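Local coordinates for protein D-galactonate dehydratase family member RspA (Pantoea ananatis, PDB 3T6C) that dehydrates D-gluconate to 2-dehydro-3-deoxy-D-gluconate with low activity in vitro, using one magnesium ion per subunit, as a member of the mandelate racemase/muconate lactonizing enzyme family, at residues C320-I325 and T345-P350; L59-F64 and D352-G357; H150-D155 and M178-G183. All coordinates share one frame; numbering follows the deposited sequence.

How the contacts relate
All three contacts reach the same bound D-gluconate. Contacts 1 and 3 join loops that follow neighbouring strands at one end of the C-terminal barrel: 317-318 with 344-345, and 145-151 with 173-176. Contact 2 instead brings the N-terminal strand 57-61 against the start of the barrel helix 355-367. Along the chain, residues 59-64 come first and 352-357 last, so contact 2 spans both others, and contact 3 closes before contact 1 opens. The centres of contacts 1 and 2, which touch through His321 and Thr63, lie about 11 Å apart; that of contact 3 lies about 22 and 26 Å from them, respectively. Both domains form the site, since N-terminal Gln66 also bonds the ligand.

Contact 1: residues C320-I325 and T345-P350; sequences CHISSI and TAWHSP. With GCO (D-gluconic acid), chain D.
His348 and His321 meet edge to edge through their ND1 atoms, and the far side of the His348 ring holds the sugar acid. His348 NE2 donates to O5 of D-gluconate over 2.8 Å. His348 ND1 lies 2.7 Å from His321 ND1, a hydrogen bond in which either nitrogen could be the donor. The ring planes stand at 69° to each other, neither ring over the other's face, which identifies an edge contact and excludes a stack. CG of His348 lies anti to its backbone N (chi1 174°), and this swings the ring toward His321, while Pro350 CD rests on one ring face.

The next shell fixes the backbone. His348 N donates to Cys320 O at 3.0 Å, and a water bridges Ile322 N and His348 O, accepting from the first and donating to the second. Beside these polar links, in the conformer of Ile322 described here, one of two modelled, CG2 sits over one face of the Trp347 indole, 3.9 Å from the centroid of the six-membered ring, a CH-pi contact. Thr345 CB lies against the opposite face, and Cys320 CB approaches the indole rim at CZ3.

Both segments are loops following the adjacent parallel strands 317-318 and 344-345, at the active-site end of the enolase-type barrel. Farther out, His321 NE2 is bonded to Thr63 O, and the His321 ring meets Trp104 of a second subunit. The ND1-ND1 bond requires one nitrogen to carry a proton and the other to present a lone pair, and it joins the substrate-binding imidazole, through His321, to the carbonyl of Thr63.

Contact 2: residues L59-F64 and D352-G357; sequences LGCATF and DISPIG. With GCO (D-gluconic acid), chain D.
Cys61, at the end of strand 57-61 of the N-terminal domain, packs against the first turn of helix 355-367 in the barrel domain, an interdomain contact of the enolase superfamily fold. Its CB lies 3.6 Å from Gly357 N, on the helix's opening turn. SG, placed anti to the backbone N (chi1 -169°), continues to the residue before the helix and accepts from Ser354 N over 3.4 Å, with an N-H...S angle of 164°. The same sulfur also accepts from Thr63 N within its own segment. Two backbone N-H groups therefore converge on one thiol sulfur and tie the end of the strand to the start of the helix.

Ser354 is the N-cap residue: its OG takes a weak capping bond from Gly357 N. Two residues on, within the same first turn, Ile356 packs on the strand, CG2 being 3.6 Å from Gly60 CA and CD1 3.8 Å from Leu59 CB. Thr63 turns its methyl CG2 to Asp352 O, whereas its OG1 is bonded to Val45 N on the adjacent strand 44-51.

At the other end the Asp352 carboxylate accepts hydrogen bonds from two sugar-acid hydroxyls, a bidentate grip. A water lies within hydrogen-bonding distance of both Thr63 O and Asp352 OD2. The carboxylate oxygens divide their work, O5 of D-gluconate donating to OD1 over 2.7 Å and O6 to OD2 over 2.8 Å.

Contact 3: residues H150-D155 and M178-G183; sequences HTDGAD and MGMYGG. With GCO (D-gluconic acid), chain D; EDO (1,2-ethanediol), chain G.
The loops come closest where the CA atoms of Gly153 and Met178 are 5.1 Å apart, just beyond the adjacent parallel strands 145-151 and 173-176. These strands, with helix 156-168 between them, form a beta-alpha-beta unit of the barrel, and the contact joins the loop leaving each strand.

Asp152 carries most of the bonding. Its OD1 accepts from Met180 N over 3.1 Å through the syn lone pair, the N-H...O angle being 163°. On the anti side the same oxygen takes Gly153 N at 2.8 Å, a bond within its own segment. Gly179 N adds a weak bond to OD1 and another weak one to Gly153 O, while OD2 is weakly bonded to Met180 N. Two good N-H donors on separate lone pairs thus fix the rotation of the carboxylate and hold the turn of Gly179 and Met180, whose positive phi angles (74° and 48°) bend the chain sharply.

Met178 packs alongside the 150-155 segment: its CG passes 3.4 Å from Gly153 O, and the chain, extended through chi1 and chi2, carries SD to 3.7 Å from Asp155 C; the chi3 bend turns only CE. Asp155 itself caps helix 156-168, bonding through OD1 to Glu158 N, and its OD2 forms a salt bridge with Lys200.

Met180 CG sits over the centre of the Tyr181 ring, 3.7 Å above its plane. The ring also stacks with His248; by similarity, both Tyr181 and His248 are proton donors or acceptors. Arg175 NH1 is bonded to the phenol oxygen, and Tyr181 OH makes a very short hydrogen bond of 2.5 Å with O3 of D-gluconate.

Contact 1: residues C320-I325 and T345-P350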
loop_
_atom_site.group_PDB
_atom_site.type_symbol
_atom_site.label_atom_id
_atom_site.label_comp_id
_atom_site.label_asym_id
_atom_site.label_seq_id
_atom_site.Cartn_x
_atom_site.Cartn_y
_atom_site.Cartn_z
ATOM N N CYS A 320 -4.900 27.098 -8.283
ATOM C CA CYS A 320 -3.925 27.571 -9.287
ATOM C C CYS A 320 -4.137 29.006 -9.716
ATOM O O CYS A 320 -5.295 29.502 -9.875
ATOM C CB CYS A 320 -4.032 26.742 -10.545
ATOM S SG CYS A 320 -3.632 24.978 -10.218
ATOM N N HIS A 321 -2.989 29.660 -9.968
ATOM C CA HIS A 321 -2.971 30.938 -10.697
ATOM C C HIS A 321 -2.977 30.408 -12.119
ATOM O O HIS A 321 -1.970 29.792 -12.594
ATOM C CB HIS A 321 -1.648 31.632 -10.326
ATOM C CG HIS A 321 -1.434 32.985 -10.955
ATOM N ND1 HIS A 321 -2.092 34.118 -10.522
ATOM C CD2 HIS A 321 -0.566 33.391 -11.905
ATOM C CE1 HIS A 321 -1.681 35.156 -11.234
ATOM N NE2 HIS A 321 -0.735 34.742 -12.063
ATOM N N ILE A 322 -4.061 30.637 -12.855
ATOM C CA ILE A 322 -4.191 29.883 -14.101
ATOM C C ILE A 322 -3.131 30.285 -15.131
ATOM O O ILE A 322 -2.783 29.480 -15.997
ATOM C CB ILE A 322 -5.624 29.884 -14.703
ATOM C CG1 ILE A 322 -6.071 31.275 -15.172
ATOM C CG2 ILE A 322 -6.610 29.208 -13.719
ATOM C CD1 ILE A 322 -7.424 31.228 -15.908
ATOM N N SER A 323 -2.637 31.518 -15.073
ATOM C CA SER A 323 -1.545 31.813 -16.031
ATOM C C SER A 323 -0.275 31.027 -15.694
ATOM O O SER A 323 0.526 30.721 -16.590
ATOM C CB SER A 323 -1.301 33.326 -16.138
ATOM O OG SER A 323 -0.817 33.906 -14.917
ATOM N N SER A 324 -0.064 30.695 -14.419
ATOM C CA SER A 324 1.114 29.905 -14.033
ATOM C C SER A 324 0.992 28.420 -14.392
ATOM O O SER A 324 1.981 27.706 -14.294
ATOM C CB SER A 324 1.435 30.039 -12.533
ATOM O OG SER A 324 1.909 31.400 -12.370
ATOM N N ILE A 325 -0.218 27.958 -14.723
ATOM C CA ILE A 325 -0.379 26.619 -15.290
ATOM C C ILE A 325 -0.599 26.592 -16.814
ATOM O O ILE A 325 -0.838 25.535 -17.393
ATOM C CB ILE A 325 -1.281 25.690 -14.485
ATOM C CG1 ILE A 325 -2.626 26.350 -14.193
ATOM C CG2 ILE A 325 -0.517 25.293 -13.216
ATOM C CD1 ILE A 325 -3.604 26.281 -15.403
ATOM N N THR A 345 -12.974 24.305 -7.212
ATOM C CA THR A 345 -11.994 25.304 -7.718
ATOM C C THR A 345 -11.992 26.574 -6.867
ATOM O O THR A 345 -13.057 27.019 -6.375
ATOM C CB THR A 345 -12.248 25.672 -9.213
ATOM O OG1 THR A 345 -13.443 26.473 -9.300
ATOM C CG2 THR A 345 -12.416 24.417 -10.058
ATOM N N ALA A 346 -10.787 27.091 -6.577
ATOM C CA ALA A 346 -10.673 28.441 -6.029
ATOM C C ALA A 346 -9.462 29.051 -6.736
ATOM O O ALA A 346 -8.405 29.287 -6.093
ATOM C CB ALA A 346 -10.395 28.248 -4.491
ATOM N N TRP A 347 -9.674 29.619 -7.915
ATOM C CA TRP A 347 -8.512 30.151 -8.654
ATOM C C TRP A 347 -7.927 31.346 -7.925
ATOM O O TRP A 347 -8.650 32.191 -7.401
ATOM C CB TRP A 347 -8.928 30.573 -10.084
ATOM C CG TRP A 347 -9.669 29.491 -10.863
ATOM C CD1 TRP A 347 -10.931 29.585 -11.380
ATOM C CD2 TRP A 347 -9.196 28.196 -11.202
ATOM N NE1 TRP A 347 -11.273 28.430 -12.037
ATOM C CE2 TRP A 347 -10.241 27.550 -11.934
ATOM C CE3 TRP A 347 -7.993 27.500 -10.972
ATOM C CZ2 TRP A 347 -10.098 26.288 -12.491
ATOM C CZ3 TRP A 347 -7.880 26.193 -11.492
ATOM C CH2 TRP A 347 -8.927 25.619 -12.242
ATOM N N HIS A 348 -6.589 31.431 -7.971
ATOM C CA HIS A 348 -5.860 32.590 -7.369
ATOM C C HIS A 348 -6.162 33.877 -8.133
ATOM O O HIS A 348 -6.126 33.903 -9.388
ATOM C CB HIS A 348 -4.383 32.218 -7.403
ATOM C CG HIS A 348 -3.435 33.313 -6.969
ATOM N ND1 HIS A 348 -2.776 34.106 -7.889
ATOM C CD2 HIS A 348 -2.994 33.708 -5.747
ATOM C CE1 HIS A 348 -1.982 34.959 -7.249
ATOM N NE2 HIS A 348 -2.067 34.716 -5.955
ATOM N N SER A 349 -6.619 34.896 -7.394
ATOM C CA SER A 349 -6.963 36.170 -8.038
ATOM C C SER A 349 -6.861 37.398 -7.121
ATOM O O SER A 349 -7.898 37.957 -6.764
ATOM C CB SER A 349 -8.385 36.027 -8.570
ATOM O OG SER A 349 -8.598 37.004 -9.583
ATOM N N PRO A 350 -5.674 37.784 -6.716
ATOM C CA PRO A 350 -5.266 38.930 -5.912
ATOM C C PRO A 350 -4.993 40.103 -6.886
ATOM O O PRO A 350 -5.720 40.316 -7.851
ATOM C CB PRO A 350 -4.048 38.411 -5.163
ATOM C CG PRO A 350 -3.385 37.637 -6.139
ATOM C CD PRO A 350 -4.473 37.023 -7.077
HETATM C C1 GCO D . -3.249 35.027 -2.230
HETATM C C2 GCO D . -1.782 34.947 -2.422
HETATM C C3 GCO D . -1.115 36.259 -2.790
HETATM C C4 GCO D . 0.314 36.028 -3.235
HETATM C C5 GCO D . 0.666 36.985 -4.348
HETATM C C6 GCO D . 2.079 36.809 -4.875
HETATM O O1A GCO D . -3.953 35.922 -2.784
HETATM O O1B GCO D . -3.822 34.074 -1.608
HETATM O O2 GCO D . -1.224 34.195 -1.377
HETATM O O3 GCO D . -1.192 37.058 -1.668
HETATM O O4 GCO D . 1.155 36.237 -2.115
HETATM O O5 GCO D . -0.229 36.800 -5.380
HETATM O O6 GCO D . 2.417 37.671 -5.944
HETATM O O HOH W 1 -5.931 32.625 -11.839
#

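Contact 2: residues L59-F64 and D352-G357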
loop_
_atom_site.group_PDB
_atom_site.type_symbol
_atom_site.label_atom_id
_atom_site.label_comp_id
_atom_site.label_asym_id
_atom_site.label_seq_id
_atom_site.Cartn_x
_atom_site.Cartn_y
_atom_site.Cartn_z
ATOM N N LEU A 59 -7.143 38.778 -26.527
ATOM C CA LEU A 59 -6.337 39.234 -25.411
ATOM C C LEU A 59 -6.151 38.114 -24.398
ATOM O O LEU A 59 -7.061 37.311 -24.130
ATOM C CB LEU A 59 -7.028 40.408 -24.699
ATOM C CG LEU A 59 -7.260 41.652 -25.581
ATOM C CD1 LEU A 59 -8.097 42.672 -24.751
ATOM C CD2 LEU A 59 -5.945 42.263 -26.049
ATOM N N GLY A 60 -4.982 38.089 -23.780
ATOM C CA GLY A 60 -4.672 37.091 -22.762
ATOM C C GLY A 60 -3.798 37.644 -21.656
ATOM O O GLY A 60 -3.142 38.687 -21.814
ATOM N N CYS A 61 -3.786 36.926 -20.536
ATOM C CA CYS A 61 -3.041 37.307 -19.328
ATOM C C CYS A 61 -1.837 36.378 -19.102
ATOM O O CYS A 61 -1.930 35.143 -19.161
ATOM C CB CYS A 61 -3.906 37.246 -18.060
ATOM S SG CYS A 61 -3.047 38.026 -16.658
ATOM N N ALA A 62 -0.687 37.017 -19.087
ATOM C CA ALA A 62 0.628 36.421 -18.859
ATOM C C ALA A 62 1.236 36.825 -17.511
ATOM O O ALA A 62 2.462 36.907 -17.407
ATOM C CB ALA A 62 1.547 36.646 -20.067
ATOM N N THR A 63 0.431 37.297 -16.562
ATOM C CA THR A 63 1.060 38.085 -15.493
ATOM C C THR A 63 1.709 37.170 -14.443
ATOM O O THR A 63 1.051 36.606 -13.550
ATOM C CB THR A 63 -0.043 38.949 -14.809
ATOM O OG1 THR A 63 -0.552 39.898 -15.748
ATOM C CG2 THR A 63 0.501 39.748 -13.612
ATOM N N PHE A 64 3.050 37.147 -14.506
ATOM C CA PHE A 64 3.935 36.691 -13.403
ATOM C C PHE A 64 4.589 38.019 -13.074
ATOM O O PHE A 64 5.598 38.446 -13.695
ATOM C CB PHE A 64 4.929 35.720 -14.037
ATOM C CG PHE A 64 6.012 35.194 -13.140
ATOM C CD1 PHE A 64 6.101 35.526 -11.793
ATOM C CD2 PHE A 64 6.980 34.349 -13.712
ATOM C CE1 PHE A 64 7.122 35.026 -10.982
ATOM C CE2 PHE A 64 8.035 33.826 -12.927
ATOM C CZ PHE A 64 8.116 34.185 -11.545
ATOM N N ASP A 352 -2.103 40.657 -8.444
ATOM C CA ASP A 352 -1.229 40.477 -9.598
ATOM C C ASP A 352 -1.861 39.432 -10.494
ATOM O O ASP A 352 -1.357 38.316 -10.718
ATOM C CB ASP A 352 0.148 39.950 -9.103
ATOM C CG ASP A 352 0.080 38.810 -8.081
ATOM O OD1 ASP A 352 -0.714 38.819 -7.112
ATOM O OD2 ASP A 352 0.874 37.852 -8.231
ATOM N N ILE A 353 -2.789 39.966 -11.269
ATOM C CA ILE A 353 -3.486 39.288 -12.328
ATOM C C ILE A 353 -4.114 40.422 -13.127
ATOM O O ILE A 353 -4.631 41.345 -12.514
ATOM C CB ILE A 353 -4.502 38.304 -11.762
ATOM C CG1 ILE A 353 -5.218 37.570 -12.908
ATOM C CG2 ILE A 353 -5.550 38.951 -10.820
ATOM C CD1 ILE A 353 -6.118 36.389 -12.408
ATOM N N SER A 354 -4.171 40.346 -14.464
ATOM C CA SER A 354 -4.804 41.457 -15.194
ATOM C C SER A 354 -6.307 41.253 -15.207
ATOM O O SER A 354 -6.778 40.157 -14.937
ATOM C CB SER A 354 -4.288 41.546 -16.636
ATOM O OG SER A 354 -4.821 40.486 -17.375
ATOM N N PRO A 355 -7.091 42.306 -15.554
ATOM C CA PRO A 355 -8.521 42.061 -15.661
ATOM C C PRO A 355 -8.890 40.976 -16.700
ATOM O O PRO A 355 -9.959 40.386 -16.571
ATOM C CB PRO A 355 -9.052 43.407 -16.139
ATOM C CG PRO A 355 -8.160 44.393 -15.391
ATOM C CD PRO A 355 -6.770 43.747 -15.540
ATOM N N ILE A 356 -8.043 40.750 -17.703
ATOM C CA ILE A 356 -8.206 39.634 -18.644
ATOM C C ILE A 356 -8.188 38.289 -17.906
ATOM O O ILE A 356 -9.088 37.448 -18.134
ATOM C CB ILE A 356 -7.124 39.680 -19.713
ATOM C CG1 ILE A 356 -7.177 40.998 -20.449
ATOM C CG2 ILE A 356 -7.294 38.501 -20.713
ATOM C CD1 ILE A 356 -5.857 41.322 -21.185
ATOM N N GLY A 357 -7.211 38.118 -16.996
ATOM C CA GLY A 357 -7.087 36.917 -16.163
ATOM C C GLY A 357 -8.266 36.784 -15.201
ATOM O O GLY A 357 -8.781 35.682 -14.997
HETATM C C1 GCO D . -3.249 35.027 -2.230
HETATM C C2 GCO D . -1.782 34.947 -2.422
HETATM C C3 GCO D . -1.115 36.259 -2.790
HETATM C C4 GCO D . 0.314 36.028 -3.235
HETATM C C5 GCO D . 0.666 36.985 -4.348
HETATM C C6 GCO D . 2.079 36.809 -4.875
HETATM O O1A GCO D . -3.953 35.922 -2.784
HETATM O O1B GCO D . -3.822 34.074 -1.608
HETATM O O2 GCO D . -1.224 34.195 -1.377
HETATM O O3 GCO D . -1.192 37.058 -1.668
HETATM O O4 GCO D . 1.155 36.237 -2.115
HETATM O O5 GCO D . -0.229 36.800 -5.380
HETATM O O6 GCO D . 2.417 37.671 -5.944
HETATM O O HOH W 2 1.800 37.435 -10.788
#

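Contact 3: residues H150-D155 and M178-G183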
loop_
_atom_site.group_PDB
_atom_site.type_symbol
_atom_site.label_atom_id
_atom_site.label_comp_id
_atom_site.label_asym_id
_atom_site.label_seq_id
_atom_site.Cartn_x
_atom_site.Cartn_y
_atom_site.Cartn_z
ATOM N N HIS A 150 -10.366 40.008 1.270
ATOM C CA HIS A 150 -9.311 40.048 2.310
ATOM C C HIS A 150 -9.608 41.055 3.407
ATOM O O HIS A 150 -9.874 42.239 3.119
ATOM C CB HIS A 150 -7.991 40.491 1.666
ATOM C CG HIS A 150 -7.439 39.536 0.638
ATOM N ND1 HIS A 150 -6.228 39.769 0.010
ATOM C CD2 HIS A 150 -7.912 38.374 0.125
ATOM C CE1 HIS A 150 -5.967 38.772 -0.819
ATOM N NE2 HIS A 150 -6.983 37.928 -0.790
ATOM N N THR A 151 -9.582 40.587 4.647
ATOM C CA THR A 151 -9.523 41.461 5.816
ATOM C C THR A 151 -8.232 41.213 6.590
ATOM O O THR A 151 -7.676 40.075 6.621
ATOM C CB THR A 151 -10.703 41.316 6.795
ATOM O OG1 THR A 151 -10.685 40.028 7.371
ATOM C CG2 THR A 151 -12.016 41.540 6.139
ATOM N N ASP A 152 -7.744 42.278 7.237
ATOM C CA ASP A 152 -6.491 42.168 7.947
ATOM C C ASP A 152 -6.583 43.201 9.068
ATOM O O ASP A 152 -7.575 43.966 9.175
ATOM C CB ASP A 152 -5.382 42.521 6.978
ATOM C CG ASP A 152 -4.085 41.788 7.250
ATOM O OD1 ASP A 152 -3.567 41.871 8.396
ATOM O OD2 ASP A 152 -3.570 41.135 6.299
ATOM N N GLY A 153 -5.525 43.265 9.852
ATOM C CA GLY A 153 -5.478 44.190 10.952
ATOM C C GLY A 153 -4.345 43.843 11.867
ATOM O O GLY A 153 -3.779 42.739 11.843
ATOM N N ALA A 154 -4.022 44.788 12.737
ATOM C CA ALA A 154 -2.872 44.602 13.579
ATOM C C ALA A 154 -3.179 43.701 14.792
ATOM O O ALA A 154 -2.279 43.110 15.390
ATOM C CB ALA A 154 -2.375 45.961 14.037
ATOM N N ASP A 155 -4.454 43.631 15.190
ATOM C CA ASP A 155 -4.853 42.832 16.344
ATOM C C ASP A 155 -6.250 42.237 16.099
ATOM O O ASP A 155 -6.868 42.520 15.049
ATOM C CB ASP A 155 -4.752 43.627 17.670
ATOM C CG ASP A 155 -5.685 44.788 17.737
ATOM O OD1 ASP A 155 -6.708 44.797 17.052
ATOM O OD2 ASP A 155 -5.413 45.726 18.522
ATOM N N MET A 178 -3.884 38.389 10.414
ATOM C CA MET A 178 -3.553 39.448 11.358
ATOM C C MET A 178 -2.099 39.709 11.097
ATOM O O MET A 178 -1.246 38.926 11.498
ATOM C CB MET A 178 -3.828 38.922 12.777
ATOM C CG MET A 178 -3.673 39.963 13.858
ATOM S SD MET A 178 -4.236 39.255 15.462
ATOM C CE MET A 178 -3.033 37.948 15.705
ATOM N N GLY A 179 -1.799 40.848 10.465
ATOM C CA GLY A 179 -0.443 41.053 9.914
ATOM C C GLY A 179 -0.136 40.262 8.635
ATOM O O GLY A 179 1.006 39.789 8.414
ATOM N N MET A 180 -1.137 40.116 7.773
ATOM C CA MET A 180 -0.965 39.383 6.496
ATOM C C MET A 180 -0.273 38.016 6.654
ATOM O O MET A 180 -0.789 37.178 7.390
ATOM C CB MET A 180 -0.339 40.232 5.387
ATOM C CG MET A 180 -0.858 39.794 3.987
ATOM S SD MET A 180 -0.082 40.789 2.711
ATOM C CE MET A 180 -1.077 42.270 2.776
ATOM N N TYR A 181 0.875 37.772 5.989
ATOM C CA TYR A 181 1.499 36.410 6.022
ATOM C C TYR A 181 2.611 36.309 7.084
ATOM O O TYR A 181 3.499 37.179 7.152
ATOM C CB TYR A 181 2.022 36.054 4.624
ATOM C CG TYR A 181 0.970 36.266 3.547
ATOM C CD1 TYR A 181 -0.314 35.731 3.697
ATOM C CD2 TYR A 181 1.253 36.976 2.378
ATOM C CE1 TYR A 181 -1.264 35.910 2.780
ATOM C CE2 TYR A 181 0.253 37.165 1.399
ATOM C CZ TYR A 181 -1.002 36.618 1.617
ATOM O OH TYR A 181 -2.011 36.777 0.658
ATOM N N GLY A 182 2.542 35.309 7.959
ATOM C CA GLY A 182 3.540 35.191 9.036
ATOM C C GLY A 182 3.385 36.262 10.123
ATOM O O GLY A 182 4.190 36.338 11.070
ATOM N N GLY A 183 2.392 37.135 9.966
ATOM C CA GLY A 183 2.182 38.208 10.920
ATOM C C GLY A 183 3.053 39.421 10.596
ATOM O O GLY A 183 3.023 40.404 11.330
HETATM C C1 GCO D . -3.249 35.027 -2.230
HETATM C C2 GCO D . -1.782 34.947 -2.422
HETATM C C3 GCO D . -1.115 36.259 -2.790
HETATM C C4 GCO D . 0.314 36.028 -3.235
HETATM C C5 GCO D . 0.666 36.985 -4.348
HETATM C C6 GCO D . 2.079 36.809 -4.875
HETATM O O1A GCO D . -3.953 35.922 -2.784
HETATM O O1B GCO D . -3.822 34.074 -1.608
HETATM O O2 GCO D . -1.224 34.195 -1.377
HETATM O O3 GCO D . -1.192 37.058 -1.668
HETATM O O4 GCO D . 1.155 36.237 -2.115
HETATM O O5 GCO D . -0.229 36.800 -5.380
HETATM O O6 GCO D . 2.417 37.671 -5.944
HETATM C C1 EDO G . 6.149 39.657 12.826
HETATM O O1 EDO G . 5.865 40.874 13.524
HETATM C C2 EDO G . 5.987 38.486 13.804
HETATM O O2 EDO G . 5.739 37.263 13.070
#